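Local coordinates for protein endo-beta-1,2-glucanase (Talaromyces funiculosus, PDB 6IMV) that hydrolyses beta-1,2-glucan internally as an endo-acting glycoside hydrolase and binds sophorose, at residues A[79-84]-A[166-171]; A[248-253]-A[305-310]. All coordinates share one frame; numbering follows the deposited sequence.

Contact 1 of 2, residues A[79-84]-A[166-171]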
ATOM      1  N   ALA A  79      -2.449  -9.772  -5.990  1.00 11.31           N
ATOM      2  CA  ALA A  79      -1.001  -9.821  -5.950  1.00 10.85           C
ATOM      3  C   ALA A  79      -0.538  -9.641  -4.507  1.00 10.68           C
ATOM      4  O   ALA A  79      -1.345  -9.278  -3.643  1.00 10.78           O
ATOM      5  CB  ALA A  79      -0.425  -8.760  -6.858  1.00 10.96           C
ATOM      6  N   ALA A  80       0.759  -9.870  -4.270  1.00 10.46           N
ATOM      7  CA  ALA A  80       1.352  -9.844  -2.931  1.00 10.70           C
ATOM      8  C   ALA A  80       1.244  -8.441  -2.313  1.00 10.95           C
ATOM      9  O   ALA A  80       1.235  -8.299  -1.096  1.00 11.14           O
ATOM     10  CB  ALA A  80       2.778 -10.336  -2.994  1.00 10.66           C
ATOM     11  N   SER A  81       1.125  -7.418  -3.163  1.00 11.16           N
ATOM     12  CA  SER A  81       0.948  -6.023  -2.756  1.00 11.16           C
ATOM     13  C   SER A  81      -0.395  -5.821  -2.029  1.00 11.57           C
ATOM     14  O   SER A  81      -0.449  -5.144  -0.992  1.00 11.73           O
ATOM     15  CB  SER A  81       1.077  -5.118  -3.958  1.00 10.88           C
ATOM     16  OG  SER A  81       0.392  -5.676  -5.075  1.00 10.48           O
ATOM     17  N   LYS A  82      -1.474  -6.418  -2.546  1.00 11.63           N
ATOM     18  CA  LYS A  82      -2.796  -6.327  -1.887  1.00 12.02           C
ATOM     19  C   LYS A  82      -2.815  -7.237  -0.649  1.00 11.73           C
ATOM     20  O   LYS A  82      -3.366  -6.890   0.385  1.00 12.10           O
ATOM     21  CB  LYS A  82      -3.935  -6.690  -2.848  1.00 12.77           C
ATOM     22  CG  LYS A  82      -3.998  -5.836  -4.111  1.00 13.69           C
ATOM     23  CD  LYS A  82      -3.223  -6.403  -5.282  1.00 13.97           C
ATOM     24  CE  LYS A  82      -2.954  -5.375  -6.361  1.00 14.85           C
ATOM     25  NZ  LYS A  82      -2.137  -4.246  -5.845  1.00 15.55           N
ATOM     26  N   GLU A  83      -2.184  -8.404  -0.760  1.00 11.03           N
ATOM     27  CA  GLU A  83      -1.970  -9.292   0.383  1.00 10.94           C
ATOM     28  C   GLU A  83      -1.329  -8.530   1.551  1.00 10.62           C
ATOM     29  O   GLU A  83      -1.717  -8.720   2.682  1.00 10.89           O
ATOM     30  CB  GLU A  83      -1.092 -10.475  -0.018  1.00 10.79           C
ATOM     31  CG  GLU A  83      -1.766 -11.433  -0.976  1.00 10.74           C
ATOM     32  CD  GLU A  83      -2.891 -12.252  -0.377  1.00 10.85           C
ATOM     33  OE1 GLU A  83      -2.604 -13.091   0.507  1.00 10.94           O
ATOM     34  OE2 GLU A  83      -4.053 -12.054  -0.799  1.00 11.27           O
ATOM     35  N   SER A  84      -0.359  -7.663   1.251  1.00 10.63           N
ATOM     36  CA  SER A  84       0.371  -6.900   2.267  1.00 10.82           C
ATOM     37  C   SER A  84      -0.586  -5.977   3.034  1.00 10.78           C
ATOM     38  O   SER A  84      -0.453  -5.851   4.252  1.00 11.16           O
ATOM     39  CB  SER A  84       1.556  -6.155   1.666  1.00 10.63           C
ATOM     40  OG  SER A  84       1.153  -4.931   1.090  1.00 10.65           O
ATOM     41  N   ASN A 166       6.314  -8.545  -3.469  1.00 11.62           N
ATOM     42  CA  ASN A 166       6.721  -9.553  -2.499  1.00 11.94           C
ATOM     43  C   ASN A 166       7.426  -8.882  -1.312  1.00 11.72           C
ATOM     44  O   ASN A 166       7.228  -9.291  -0.161  1.00 11.92           O
ATOM     45  CB  ASN A 166       7.533 -10.670  -3.167  1.00 11.74           C
ATOM     46  CG  ASN A 166       6.612 -11.663  -3.855  1.00 11.82           C
ATOM     47  OD1 ASN A 166       5.989 -12.489  -3.195  1.00 11.25           O
ATOM     48  ND2 ASN A 166       6.465 -11.546  -5.170  1.00 11.59           N
ATOM     49  N   GLY A 167       8.216  -7.840  -1.586  1.00 11.70           N
ATOM     50  CA  GLY A 167       8.855  -7.064  -0.514  1.00 11.78           C
ATOM     51  C   GLY A 167       7.830  -6.529   0.473  1.00 11.69           C
ATOM     52  O   GLY A 167       8.018  -6.601   1.700  1.00 11.92           O
ATOM     53  N   GLU A 168       6.724  -6.014  -0.070  1.00 11.19           N
ATOM     54  CA  GLU A 168       5.618  -5.475   0.731  1.00 10.77           C
ATOM     55  C   GLU A 168       5.000  -6.581   1.597  1.00 10.68           C
ATOM     56  O   GLU A 168       4.794  -6.375   2.791  1.00 10.30           O
ATOM     57  CB  GLU A 168       4.573  -4.809  -0.165  1.00 10.58           C
ATOM     58  CG  GLU A 168       5.105  -3.576  -0.874  1.00 10.54           C
ATOM     59  CD  GLU A 168       4.201  -2.977  -1.939  1.00 10.52           C
ATOM     60  OE1 GLU A 168       3.333  -3.697  -2.450  1.00 10.95           O
ATOM     61  OE2 GLU A 168       4.371  -1.793  -2.250  1.00 10.50           O
ATOM     62  N   LEU A 169       4.719  -7.741   1.000  1.00 10.57           N
ATOM     63  CA  LEU A 169       4.079  -8.840   1.713  1.00 11.06           C
ATOM     64  C   LEU A 169       4.970  -9.346   2.855  1.00 11.50           C
ATOM     65  O   LEU A 169       4.479  -9.638   3.951  1.00 12.24           O
ATOM     66  CB  LEU A 169       3.764  -9.966   0.725  1.00 11.07           C
ATOM     67  CG  LEU A 169       3.179 -11.247   1.327  1.00 11.04           C
ATOM     68  CD1 LEU A 169       1.953 -10.969   2.180  1.00 11.19           C
ATOM     69  CD2 LEU A 169       2.845 -12.235   0.226  1.00 10.80           C
ATOM     70  N   LEU A 170       6.274  -9.475   2.599  1.00 12.06           N
ATOM     71  CA  LEU A 170       7.167 -10.142   3.538  1.00 12.29           C
ATOM     72  C   LEU A 170       7.259  -9.368   4.859  1.00 12.18           C
ATOM     73  O   LEU A 170       7.178  -9.977   5.938  1.00 12.11           O
ATOM     74  CB  LEU A 170       8.534 -10.342   2.884  1.00 12.72           C
ATOM     75  CG  LEU A 170       8.559 -11.461   1.850  1.00 13.24           C
ATOM     76  CD1 LEU A 170       9.795 -11.365   0.970  1.00 13.85           C
ATOM     77  CD2 LEU A 170       8.476 -12.816   2.537  1.00 13.45           C
ATOM     78  N   TRP A 171       7.385  -8.040   4.793  1.00 12.16           N
ATOM     79  CA  TRP A 171       7.465  -7.230   6.024  1.00 12.17           C
ATOM     80  C   TRP A 171       6.088  -7.170   6.701  1.00 11.93           C
ATOM     81  O   TRP A 171       6.012  -7.025   7.918  1.00 11.92           O
ATOM     82  CB  TRP A 171       8.065  -5.844   5.752  1.00 12.04           C
ATOM     83  CG  TRP A 171       9.526  -5.911   5.428  1.00 12.54           C
ATOM     84  CD1 TRP A 171      10.097  -5.757   4.198  1.00 12.36           C
ATOM     85  CD2 TRP A 171      10.608  -6.196   6.338  1.00 12.50           C
ATOM     86  NE1 TRP A 171      11.452  -5.916   4.283  1.00 12.84           N
ATOM     87  CE2 TRP A 171      11.796  -6.182   5.583  1.00 12.47           C
ATOM     88  CE3 TRP A 171      10.689  -6.456   7.710  1.00 12.93           C
ATOM     89  CZ2 TRP A 171      13.047  -6.414   6.148  1.00 12.90           C
ATOM     90  CZ3 TRP A 171      11.922  -6.700   8.275  1.00 13.07           C
ATOM     91  CH2 TRP A 171      13.086  -6.665   7.504  1.00 13.27           C
TER
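Ala80, in the first turn of helix 80-94, sets its CB against Leu169 CD2 at 3.7 Å, with Asn166 OD1 3.9 Å from the same methyl. Its carbonyl oxygen also approaches Leu169 CB, at 3.5 Å. Next comes Ser81, whose CB lies 3.1 Å from Glu168 OE1, a tight non-bonded approach made by the tip of an extended glutamate chain. The serine hydroxyl has other work: OG takes a hydrogen bond from Lys82 NZ at 3.0 Å and bonds to Asp165 as well. Helices 80-94 and 163-182 run nearly the same way here, their short segments crossing at 29° with axes 7.3 Å apart, consistent with neighbouring helices of the (alpha/alpha)6 barrel known for this hydrolase family. Lys82 belongs to the glucose pocket and pairs with Asp434. Of the Glu83 side chain, CB meets Leu169 CD1; the chain bends at chi2 (-70°) and its carboxylate is taken up by Lys123, Tyr127 and Ser58. One turn on from Ala80, Ser84 CB rests 3.4 Å from Glu168 O. A chi1 of 83° turns its OG back to Ser81 O, a bond of 2.6 Å, and OG also touches Glu168 CB.

Contact 2 of 2, residues A[248-253]-A[305-310]. With GLC (alpha-D-glucopyranose), chain D.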
ATOM      1  N   PRO A 248      14.261   4.635  -4.269  1.00 13.27           N
ATOM      2  CA  PRO A 248      13.784   4.734  -2.889  1.00 13.54           C
ATOM      3  C   PRO A 248      12.281   4.477  -2.657  1.00 12.99           C
ATOM      4  O   PRO A 248      11.772   4.734  -1.547  1.00 12.89           O
ATOM      5  CB  PRO A 248      14.108   6.174  -2.469  1.00 13.45           C
ATOM      6  CG  PRO A 248      14.551   6.902  -3.733  1.00 14.00           C
ATOM      7  CD  PRO A 248      14.418   5.948  -4.903  1.00 13.67           C
ATOM      8  N   TYR A 249      11.577   3.959  -3.663  1.00 12.26           N
ATOM      9  CA  TYR A 249      10.120   3.753  -3.568  1.00 12.34           C
ATOM     10  C   TYR A 249       9.884   2.340  -3.001  1.00 12.42           C
ATOM     11  O   TYR A 249      10.692   1.863  -2.221  1.00 11.76           O
ATOM     12  CB  TYR A 249       9.473   4.164  -4.898  1.00 12.30           C
ATOM     13  CG  TYR A 249      10.114   5.407  -5.469  1.00 12.22           C
ATOM     14  CD1 TYR A 249      10.198   6.579  -4.729  1.00 12.45           C
ATOM     15  CD2 TYR A 249      10.730   5.388  -6.707  1.00 12.37           C
ATOM     16  CE1 TYR A 249      10.851   7.704  -5.221  1.00 12.12           C
ATOM     17  CE2 TYR A 249      11.395   6.494  -7.209  1.00 12.03           C
ATOM     18  CZ  TYR A 249      11.455   7.660  -6.467  1.00 11.89           C
ATOM     19  OH  TYR A 249      12.107   8.750  -6.975  1.00 11.28           O
ATOM     20  N   GLU A 250       8.765   1.695  -3.352  1.00 12.26           N
ATOM     21  CA  GLU A 250       8.254   0.553  -2.573  1.00 12.17           C
ATOM     22  C   GLU A 250       9.201  -0.643  -2.672  1.00 11.79           C
ATOM     23  O   GLU A 250       9.248  -1.470  -1.761  1.00 11.80           O
ATOM     24  CB  GLU A 250       6.860   0.113  -3.025  1.00 12.51           C
ATOM     25  CG  GLU A 250       5.909   1.253  -3.326  1.00 12.57           C
ATOM     26  CD  GLU A 250       5.846   1.559  -4.807  1.00 13.27           C
ATOM     27  OE1 GLU A 250       6.690   2.355  -5.277  1.00 13.19           O
ATOM     28  OE2 GLU A 250       4.999   0.930  -5.497  1.00 14.35           O
ATOM     29  N   GLY A 251       9.958  -0.716  -3.773  1.00 11.40           N
ATOM     30  CA  GLY A 251      10.902  -1.786  -4.016  1.00 11.36           C
ATOM     31  C   GLY A 251      12.022  -1.842  -2.988  1.00 11.45           C
ATOM     32  O   GLY A 251      12.691  -2.869  -2.849  1.00 11.41           O
ATOM     33  N   GLU A 252      12.224  -0.753  -2.242  1.00 11.59           N
ATOM     34  CA  GLU A 252      13.287  -0.709  -1.240  1.00 12.03           C
ATOM     35  C   GLU A 252      13.047  -1.749  -0.136  1.00 11.76           C
ATOM     36  O   GLU A 252      14.007  -2.235   0.483  1.00 11.91           O
ATOM     37  CB  GLU A 252      13.434   0.693  -0.659  1.00 12.16           C
ATOM     38  CG  GLU A 252      14.715   0.867   0.134  1.00 12.41           C
ATOM     39  CD  GLU A 252      15.012   2.322   0.424  1.00 12.90           C
ATOM     40  OE1 GLU A 252      14.558   2.813   1.481  1.00 12.77           O
ATOM     41  OE2 GLU A 252      15.647   2.972  -0.434  1.00 12.74           O
ATOM     42  N   LEU A 253      11.785  -2.098   0.107  1.00 11.65           N
ATOM     43  CA  LEU A 253      11.449  -3.129   1.102  1.00 11.71           C
ATOM     44  C   LEU A 253      12.140  -4.447   0.734  1.00 12.14           C
ATOM     45  O   LEU A 253      12.677  -5.138   1.609  1.00 11.80           O
ATOM     46  CB  LEU A 253       9.929  -3.296   1.187  1.00 11.68           C
ATOM     47  CG  LEU A 253       9.172  -2.137   1.835  1.00 11.83           C
ATOM     48  CD1 LEU A 253       7.690  -2.463   1.935  1.00 11.85           C
ATOM     49  CD2 LEU A 253       9.743  -1.805   3.207  1.00 12.03           C
ATOM     50  N   GLU A 305       4.179   5.699  -3.810  1.00 11.21           N
ATOM     51  CA  GLU A 305       5.644   5.530  -3.801  1.00 11.60           C
ATOM     52  C   GLU A 305       6.216   5.562  -2.372  1.00 11.50           C
ATOM     53  O   GLU A 305       7.352   5.143  -2.166  1.00 11.18           O
ATOM     54  CB  GLU A 305       6.314   6.604  -4.666  1.00 11.53           C
ATOM     55  CG  GLU A 305       5.949   6.511  -6.133  1.00 11.47           C
ATOM     56  CD  GLU A 305       6.218   7.775  -6.946  1.00 11.58           C
ATOM     57  OE1 GLU A 305       7.025   8.615  -6.504  1.00 10.70           O
ATOM     58  OE2 GLU A 305       5.589   7.929  -8.012  1.00 11.57           O
ATOM     59  N   THR A 306       5.421   6.036  -1.399  1.00 11.50           N
ATOM     60  CA  THR A 306       5.828   6.244  -0.006  1.00 11.81           C
ATOM     61  C   THR A 306       5.480   5.026   0.873  1.00 11.81           C
ATOM     62  O   THR A 306       5.768   5.022   2.062  1.00 11.80           O
ATOM     63  CB  THR A 306       5.189   7.546   0.501  1.00 11.99           C
ATOM     64  OG1 THR A 306       5.723   8.612  -0.286  1.00 11.86           O
ATOM     65  CG2 THR A 306       5.440   7.828   1.964  1.00 12.17           C
ATOM     66  N   TRP A 307       4.915   3.977   0.258  1.00 11.95           N
ATOM     67  CA  TRP A 307       4.423   2.737   0.888  1.00 12.33           C
ATOM     68  C   TRP A 307       5.385   2.169   1.944  1.00 11.59           C
ATOM     69  O   TRP A 307       4.927   1.631   2.951  1.00 11.34           O
ATOM     70  CB  TRP A 307       4.182   1.710  -0.219  1.00 13.85           C
ATOM     71  CG  TRP A 307       3.356   0.501   0.088  1.00 15.27           C
ATOM     72  CD1 TRP A 307       3.616  -0.496   0.982  1.00 16.23           C
ATOM     73  CD2 TRP A 307       2.190   0.082  -0.651  1.00 17.40           C
ATOM     74  NE1 TRP A 307       2.665  -1.480   0.885  1.00 18.03           N
ATOM     75  CE2 TRP A 307       1.787  -1.165  -0.122  1.00 17.69           C
ATOM     76  CE3 TRP A 307       1.459   0.633  -1.712  1.00 17.67           C
ATOM     77  CZ2 TRP A 307       0.671  -1.851  -0.601  1.00 18.18           C
ATOM     78  CZ3 TRP A 307       0.361  -0.050  -2.191  1.00 18.75           C
ATOM     79  CH2 TRP A 307      -0.025  -1.276  -1.641  1.00 18.29           C
ATOM     80  N   LYS A 308       6.697   2.228   1.692  1.00 11.19           N
ATOM     81  CA  LYS A 308       7.692   1.552   2.532  1.00 11.23           C
ATOM     82  C   LYS A 308       7.604   2.013   3.993  1.00 11.40           C
ATOM     83  O   LYS A 308       7.895   1.234   4.891  1.00 11.70           O
ATOM     84  CB  LYS A 308       9.110   1.755   1.994  1.00 11.13           C
ATOM     85  CG  LYS A 308       9.665   3.166   2.126  1.00 11.20           C
ATOM     86  CD  LYS A 308      10.911   3.402   1.303  1.00 11.11           C
ATOM     87  CE  LYS A 308      11.572   4.729   1.607  1.00 11.18           C
ATOM     88  NZ  LYS A 308      12.869   4.871   0.905  1.00 11.39           N
ATOM     89  N   VAL A 309       7.202   3.269   4.228  1.00 11.71           N
ATOM     90  CA  VAL A 309       7.229   3.847   5.579  1.00 11.98           C
ATOM     91  C   VAL A 309       6.129   3.215   6.448  1.00 12.40           C
ATOM     92  O   VAL A 309       6.206   3.309   7.667  1.00 12.47           O
ATOM     93  CB  VAL A 309       7.123   5.384   5.560  1.00 11.67           C
ATOM     94  CG1 VAL A 309       8.154   5.999   4.634  1.00 11.85           C
ATOM     95  CG2 VAL A 309       5.722   5.864   5.215  1.00 11.36           C
ATOM     96  N   LEU A 310       5.141   2.565   5.817  1.00 12.76           N
ATOM     97  CA  LEU A 310       4.088   1.817   6.524  1.00 13.36           C
ATOM     98  C   LEU A 310       4.645   0.526   7.136  1.00 13.17           C
ATOM     99  O   LEU A 310       4.014  -0.044   8.029  1.00 13.26           O
ATOM    100  CB  LEU A 310       2.950   1.445   5.567  1.00 14.06           C
ATOM    101  CG  LEU A 310       2.060   2.575   5.052  1.00 14.78           C
ATOM    102  CD1 LEU A 310       1.211   2.074   3.893  1.00 15.14           C
ATOM    103  CD2 LEU A 310       1.171   3.131   6.154  1.00 14.51           C
TER
HETATM  104  C1  GLC D   1       7.041   0.484 -11.157  1.00 15.78           C
HETATM  105  C2  GLC D   1       6.264  -0.061  -9.980  1.00 16.13           C
HETATM  106  C3  GLC D   1       5.749   1.068  -9.105  1.00 16.29           C
HETATM  107  C4  GLC D   1       6.919   1.903  -8.617  1.00 16.20           C
HETATM  108  C5  GLC D   1       7.698   2.421  -9.828  1.00 15.62           C
HETATM  109  C6  GLC D   1       8.972   3.146  -9.401  1.00 15.37           C
HETATM  110  O1  GLC D   1       6.082   1.176 -11.984  1.00 16.60           O
HETATM  111  O2  GLC D   1       5.141  -0.790 -10.499  1.00 16.46           O
HETATM  112  O3  GLC D   1       5.030   0.571  -7.977  1.00 16.68           O
HETATM  113  O4  GLC D   1       6.442   2.963  -7.779  1.00 15.95           O
HETATM  114  O5  GLC D   1       8.074   1.339 -10.688  1.00 15.46           O
HETATM  115  O6  GLC D   1       9.851   2.261  -8.701  1.00 15.25           O
HETATM  116  O   HOH W   1      10.051   6.614  -0.699  1.00 10.96           O
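Tyr249 and Glu305 bring their CA atoms to 4.8 Å where a type I turn, Tyr249 to Glu252, meets a 3-10 segment, and Tyr249 CA makes a CH...O contact with Glu305 O. A water bonded to Pro248 O at 2.7 Å reaches on weakly to Glu305 O. Lys308 makes the polar link. Leu253 packs its CD2 against the root of the chain, 3.8 Å from Lys308 CB; beyond CG the lysine runs extended toward Pro248 O and Glu252. At the far end NZ is gripped twice within the contact: by Pro248 O at 2.7 Å, and in a salt bridge by Glu252 OE1, also at 2.7 Å, met from 53° above the carboxylate plane. Tyr472 OH is a further partner of this buried ammonium, and Glu252 OE1 also bonds Tyr314 OH. Glu305 runs beside the Tyr249 ring, pointing the same way, with OE1 over the rim of one face and Pro248 CD over the opposite face; backbone N-H groups of Tyr299 and Trp300 hold its carboxylate. Glu250, bent at chi2, lays CG 3.6 Å from Trp307 CB and turns both oxygens to a bound glucose. OE1 accepts from sugar O4 at 2.6 Å and OE2 from O3 at 2.5 Å, a two-pronged grip on adjacent hydroxyls, while Tyr249 meets sugar O6 at its ring edge. Asp247 and His304 add further bonds to the sugar; the contact itself contributes Glu250 and Tyr249 to the saccharide site. Around it, Glu252 OE2 pairs with Lys276 on helix 266-276, helix 163-182 packs against Glu250, Leu253 and Trp307, and Phe324 of helix 318-337 lies against Lys308.

In the fold
From the N terminus, the chain leaves strand 71-78, enters helix 80-94 and returns on helix 163-182, so contact 1 closes an excursion of 81 residues, about half of it helix. Contact 2 opens later and closes a second, 51-residue excursion, which takes in the rest of helix 252-261, helix 266-276 and strands 282-287 and 290-296. The two loops follow in series, neither nested nor crossed. Their centres lie 12 Å apart, and they touch directly: Trp171 NE1 probably hydrogen-bonds Leu253 O, Glu168 OE2 packs against Glu250 and Trp307, and Ser81 O meets the Trp307 ring. Helix 163-182 thus joins the Lys82 side of the sugar-binding region to the Glu250 side.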